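PDB 5UI9: oxidoreductase protein from Agrobacterium radiobacter, which probably catalyses an NAD-dependent oxidation or reduction of a small hydroxylated substrate, as in other GFO/IDH/MocA-family enzymes. Local coordinates for residues E115-W129 / L306-N319. Sequence-based numbering, arbitrary orientation.
Sequences ENADIPLMVHENFRW and LSSGGETSTSGADN. With NAD (nicotinamide-adenine-dinucleotide), chain C.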
# COMPACT_ATOMS: atom_id res chain seq x y z
N GLU A 115 -29.36 22.46 7.25
CA GLU A 115 -28.99 23.35 8.38
C GLU A 115 -29.93 24.55 8.51
O GLU A 115 -30.34 24.89 9.63
CB GLU A 115 -27.54 23.81 8.29
CG GLU A 115 -26.55 22.77 8.80
CD GLU A 115 -25.09 23.04 8.44
OE1 GLU A 115 -24.80 24.10 7.84
OE2 GLU A 115 -24.24 22.16 8.75
N ASN A 116 -30.29 25.16 7.38
CA ASN A 116 -31.24 26.28 7.33
C ASN A 116 -32.65 25.89 7.80
O ASN A 116 -33.34 26.70 8.43
CB ASN A 116 -31.33 26.88 5.92
CG ASN A 116 -30.11 27.71 5.54
OD1 ASN A 116 -29.33 28.12 6.40
ND2 ASN A 116 -29.95 27.96 4.24
N ALA A 117 -33.06 24.67 7.49
CA ALA A 117 -34.37 24.15 7.91
C ALA A 117 -34.36 23.54 9.32
O ALA A 117 -35.40 23.13 9.82
CB ALA A 117 -34.86 23.12 6.90
N ASP A 118 -33.18 23.48 9.95
CA ASP A 118 -33.01 22.97 11.31
C ASP A 118 -33.48 21.51 11.42
O ASP A 118 -34.20 21.14 12.35
CB ASP A 118 -33.72 23.89 12.32
CG ASP A 118 -33.20 23.74 13.75
OD1 ASP A 118 -32.23 22.99 13.99
OD2 ASP A 118 -33.78 24.37 14.66
N ILE A 119 -33.06 20.69 10.46
CA ILE A 119 -33.35 19.26 10.46
C ILE A 119 -32.05 18.45 10.36
O ILE A 119 -31.11 18.87 9.68
CB ILE A 119 -34.32 18.82 9.33
CG1 ILE A 119 -33.81 19.21 7.93
CG2 ILE A 119 -35.71 19.42 9.58
CD1 ILE A 119 -34.12 18.18 6.87
N PRO A 120 -31.98 17.31 11.07
CA PRO A 120 -30.83 16.43 10.91
C PRO A 120 -30.71 15.84 9.50
O PRO A 120 -31.72 15.57 8.83
CB PRO A 120 -31.08 15.31 11.93
CG PRO A 120 -31.99 15.91 12.94
CD PRO A 120 -32.84 16.89 12.20
N LEU A 121 -29.47 15.69 9.04
CA LEU A 121 -29.16 15.00 7.79
C LEU A 121 -28.01 14.05 8.05
O LEU A 121 -26.93 14.50 8.45
CB LEU A 121 -28.77 16.00 6.70
CG LEU A 121 -28.32 15.44 5.34
CD1 LEU A 121 -29.44 14.63 4.69
CD2 LEU A 121 -27.85 16.55 4.42
N MET A 122 -28.24 12.76 7.83
CA MET A 122 -27.20 11.74 7.96
C MET A 122 -26.99 11.05 6.62
O MET A 122 -27.96 10.70 5.95
CB MET A 122 -27.58 10.69 9.01
CG MET A 122 -26.47 9.68 9.29
SD MET A 122 -26.90 8.36 10.42
CE MET A 122 -27.86 7.28 9.37
N VAL A 123 -25.74 10.84 6.25
CA VAL A 123 -25.42 9.99 5.11
C VAL A 123 -25.37 8.55 5.60
O VAL A 123 -24.73 8.25 6.62
CB VAL A 123 -24.10 10.40 4.43
CG1 VAL A 123 -23.79 9.50 3.24
CG2 VAL A 123 -24.19 11.86 4.00
N HIS A 124 -26.05 7.66 4.90
CA HIS A 124 -25.97 6.24 5.23
C HIS A 124 -24.61 5.76 4.71
O HIS A 124 -24.48 5.27 3.59
CB HIS A 124 -27.14 5.45 4.64
CG HIS A 124 -27.23 4.03 5.13
ND1 HIS A 124 -28.35 3.54 5.76
CD2 HIS A 124 -26.34 3.01 5.08
CE1 HIS A 124 -28.16 2.27 6.07
NE2 HIS A 124 -26.94 1.93 5.68
N GLU A 125 -23.59 5.95 5.54
CA GLU A 125 -22.23 5.53 5.27
C GLU A 125 -21.87 4.47 6.31
O GLU A 125 -21.42 4.80 7.42
CB GLU A 125 -21.30 6.75 5.32
CG GLU A 125 -19.83 6.47 5.10
CD GLU A 125 -19.57 5.50 3.95
OE1 GLU A 125 -19.83 5.86 2.79
OE2 GLU A 125 -19.13 4.37 4.24
N ASN A 126 -22.08 3.19 5.95
CA ASN A 126 -22.15 2.10 6.94
C ASN A 126 -20.86 1.29 7.16
O ASN A 126 -20.80 0.47 8.08
CB ASN A 126 -23.38 1.18 6.69
CG ASN A 126 -23.40 0.53 5.31
OD1 ASN A 126 -22.36 0.25 4.71
ND2 ASN A 126 -24.60 0.26 4.80
N PHE A 127 -19.83 1.53 6.36
CA PHE A 127 -18.58 0.75 6.46
C PHE A 127 -17.86 0.99 7.78
O PHE A 127 -17.45 0.03 8.43
CB PHE A 127 -17.65 1.00 5.26
CG PHE A 127 -17.85 0.04 4.13
CD1 PHE A 127 -19.11 -0.14 3.57
CD2 PHE A 127 -16.78 -0.70 3.62
CE1 PHE A 127 -19.30 -1.04 2.53
CE2 PHE A 127 -16.97 -1.58 2.57
CZ PHE A 127 -18.23 -1.76 2.03
N ARG A 128 -17.76 2.24 8.22
CA ARG A 128 -17.20 2.55 9.54
C ARG A 128 -17.98 1.94 10.71
O ARG A 128 -17.45 1.80 11.81
CB ARG A 128 -17.05 4.06 9.75
CG ARG A 128 -18.37 4.83 9.92
CD ARG A 128 -18.16 6.16 10.60
NE ARG A 128 -17.49 7.12 9.72
CZ ARG A 128 -17.23 8.39 10.04
NH1 ARG A 128 -17.58 8.88 11.23
NH2 ARG A 128 -16.64 9.18 9.16
N TRP A 129 -19.25 1.59 10.48
CA TRP A 129 -20.10 0.91 11.47
C TRP A 129 -19.99 -0.62 11.49
O TRP A 129 -20.65 -1.27 12.29
CB TRP A 129 -21.57 1.35 11.30
CG TRP A 129 -21.80 2.74 11.77
CD1 TRP A 129 -21.87 3.87 11.00
CD2 TRP A 129 -21.95 3.16 13.13
NE1 TRP A 129 -22.07 4.97 11.81
CE2 TRP A 129 -22.12 4.56 13.12
CE3 TRP A 129 -21.95 2.48 14.36
CZ2 TRP A 129 -22.30 5.30 14.29
CZ3 TRP A 129 -22.13 3.21 15.53
CH2 TRP A 129 -22.30 4.61 15.49
N LEU A 306 -31.66 10.93 16.83
CA LEU A 306 -32.87 11.69 16.55
C LEU A 306 -33.73 11.84 17.81
O LEU A 306 -34.26 12.92 18.07
CB LEU A 306 -33.66 11.03 15.41
CG LEU A 306 -34.83 11.81 14.81
CD1 LEU A 306 -34.37 13.18 14.32
CD2 LEU A 306 -35.48 11.02 13.67
N SER A 307 -33.85 10.75 18.58
CA SER A 307 -34.60 10.72 19.85
C SER A 307 -34.05 11.64 20.94
O SER A 307 -34.83 12.19 21.73
CB SER A 307 -34.64 9.30 20.42
OG SER A 307 -35.38 8.43 19.59
N SER A 308 -32.73 11.77 21.00
CA SER A 308 -32.05 12.58 22.01
C SER A 308 -31.63 13.97 21.51
O SER A 308 -31.23 14.82 22.30
CB SER A 308 -30.80 11.85 22.51
OG SER A 308 -29.82 11.77 21.49
N GLY A 309 -31.70 14.18 20.19
CA GLY A 309 -31.31 15.45 19.59
C GLY A 309 -29.81 15.67 19.45
O GLY A 309 -29.36 16.82 19.40
N GLY A 310 -29.03 14.59 19.39
CA GLY A 310 -27.60 14.67 19.11
C GLY A 310 -27.34 14.70 17.61
O GLY A 310 -28.25 14.53 16.81
N GLU A 311 -26.08 14.94 17.24
CA GLU A 311 -25.65 14.89 15.84
C GLU A 311 -25.17 13.47 15.53
O GLU A 311 -24.69 12.76 16.42
CB GLU A 311 -24.51 15.90 15.63
CG GLU A 311 -24.18 16.22 14.17
CD GLU A 311 -22.81 16.87 13.99
OE1 GLU A 311 -22.34 17.57 14.92
OE2 GLU A 311 -22.19 16.68 12.91
N THR A 312 -25.32 13.05 14.28
CA THR A 312 -24.87 11.72 13.85
C THR A 312 -23.39 11.72 13.46
O THR A 312 -22.79 12.76 13.20
CB THR A 312 -25.73 11.16 12.69
OG1 THR A 312 -25.71 12.06 11.58
CG2 THR A 312 -27.17 10.93 13.15
N SER A 313 -22.82 10.52 13.42
CA SER A 313 -21.39 10.29 13.17
C SER A 313 -21.05 10.61 11.72
O SER A 313 -20.05 11.27 11.44
CB SER A 313 -21.02 8.84 13.52
OG SER A 313 -19.66 8.54 13.22
N THR A 314 -21.89 10.14 10.79
CA THR A 314 -21.74 10.46 9.37
C THR A 314 -22.82 11.46 8.93
O THR A 314 -23.54 11.25 7.95
CB THR A 314 -21.78 9.19 8.50
OG1 THR A 314 -23.01 8.49 8.71
CG2 THR A 314 -20.61 8.28 8.86
N SER A 315 -22.90 12.56 9.66
CA SER A 315 -23.81 13.64 9.34
C SER A 315 -23.43 14.18 7.97
O SER A 315 -22.29 13.99 7.51
CB SER A 315 -23.74 14.75 10.39
OG SER A 315 -22.46 15.38 10.36
N GLY A 316 -24.38 14.83 7.30
CA GLY A 316 -24.12 15.46 6.01
C GLY A 316 -22.86 16.31 6.04
O GLY A 316 -22.02 16.22 5.14
N ALA A 317 -22.73 17.11 7.11
CA ALA A 317 -21.58 18.00 7.32
C ALA A 317 -20.26 17.23 7.44
O ALA A 317 -19.27 17.60 6.79
CB ALA A 317 -21.80 18.87 8.55
N ASP A 318 -20.24 16.17 8.24
CA ASP A 318 -19.06 15.31 8.33
C ASP A 318 -18.72 14.68 6.98
O ASP A 318 -17.56 14.65 6.57
CB ASP A 318 -19.24 14.19 9.37
CG ASP A 318 -18.02 13.26 9.45
OD1 ASP A 318 -17.05 13.61 10.16
OD2 ASP A 318 -18.03 12.19 8.79
N ASN A 319 -19.76 14.20 6.29
CA ASN A 319 -19.57 13.46 5.05
C ASN A 319 -18.97 14.29 3.92
O ASN A 319 -18.34 13.74 3.03
CB ASN A 319 -20.89 12.82 4.59
CG ASN A 319 -20.67 11.72 3.56
OD1 ASN A 319 -20.97 11.91 2.38
ND2 ASN A 319 -20.14 10.59 4.00
PA NAD C . -31.45 0.18 -7.33
O1A NAD C . -31.48 0.76 -8.72
O2A NAD C . -31.54 -1.31 -7.13
O5B NAD C . -32.62 0.86 -6.48
C5B NAD C . -33.00 2.22 -6.64
C4B NAD C . -34.52 2.27 -6.56
O4B NAD C . -34.93 3.63 -6.42
C3B NAD C . -35.19 1.74 -7.82
O3B NAD C . -36.19 0.77 -7.45
C2B NAD C . -35.79 2.96 -8.50
O2B NAD C . -37.03 2.65 -9.14
C1B NAD C . -35.98 3.92 -7.34
N9A NAD C . -35.91 5.37 -7.63
C8A NAD C . -34.96 6.04 -8.30
N7A NAD C . -35.24 7.37 -8.32
C5A NAD C . -36.38 7.56 -7.63
C6A NAD C . -37.24 8.71 -7.25
N6A NAD C . -36.94 9.98 -7.62
N1A NAD C . -38.35 8.46 -6.51
C2A NAD C . -38.69 7.21 -6.12
N3A NAD C . -37.95 6.13 -6.43
C4A NAD C . -36.81 6.24 -7.16
O3 NAD C . -30.14 0.73 -6.58
PN NAD C . -29.43 -0.01 -5.34
O1N NAD C . -28.47 -1.06 -5.85
O2N NAD C . -30.47 -0.41 -4.32
O5D NAD C . -28.55 1.20 -4.79
C5D NAD C . -29.19 2.38 -4.31
C4D NAD C . -28.16 3.20 -3.56
O4D NAD C . -27.66 2.42 -2.46
C3D NAD C . -26.97 3.57 -4.43
O3D NAD C . -26.68 4.97 -4.28
C2D NAD C . -25.83 2.70 -3.93
O2D NAD C . -24.56 3.35 -3.99
C1D NAD C . -26.23 2.42 -2.49
N1N NAD C . -25.71 1.17 -1.91
C2N NAD C . -25.18 1.24 -0.67
C3N NAD C . -24.66 0.14 -0.02
C7N NAD C . -24.09 0.32 1.36
O7N NAD C . -24.61 1.15 2.12
N7N NAD C . -23.05 -0.41 1.76
C4N NAD C . -24.69 -1.09 -0.67
C5N NAD C . -25.24 -1.17 -1.95
C6N NAD C . -25.76 -0.02 -2.55
O HOH W 1 -19.64 8.43 2.24
O HOH W 2 -23.59 7.51 11.19
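Thr-314 grips the backbone of Val-123 twice. Val-123 N donates to Thr-314 O at 2.8 Å, and Thr-314 OG1 donates to Val-123 O at 2.7 Å, in the carbonyl plane. A threonine suits this place because chi1 of 59°, which sets OG1 between its own N and C, leaves CG2 anti to the carbonyl carbon, over one face of the Arg-128 guanidinium, 3.4 Å from NE. At the edge, NH1 donates to Ser-313 OG at 2.9 Å, tilted from the plane; NH2 forms a salt bridge to Asp-318 OD2 at 3.3 Å whose hydrogen bond is weak, the guanidinium and carboxylate planes 87° apart.

Two residues earlier on the strand, Leu-121 O receives Gly-316 N at 2.8 Å from above the carbonyl plane; glycine lets the first helical turn lie close against Leu-121 CD2. Val-123 sets CG2 against Asn-319 CB (3.5 Å), and the flexible Met-122 chain crosses Thr-312 at about a right angle, CG against OG1 and SD against CG2. Water 2 links Thr-314 OG1 to Trp-129 NE1, and water 1 joins Glu-125 OE1 to Asn-319 ND2.

Farther out, Asp-185 and Arg-188 of helix 175-191 pair with Arg-128 NE and Asp-318 OD1, and His-182 holds Glu-125 OE2. Ser-315 N-caps helix 316-335, its OG accepting from Asp-318 N and donating to Glu-311. Strand 121-124, the edge strand of the parallel Rossmann sheet, is joined to the chain before that helix by a single bridge, Met-122 with Ser-315. Just beyond it NAD N7N donates to Asn-126 OD1 at 3.1 Å, and Asn-126 ND2 returns a weak bond to O7N, in the dinucleotide site of a GFO/IDH/MocA-type fold.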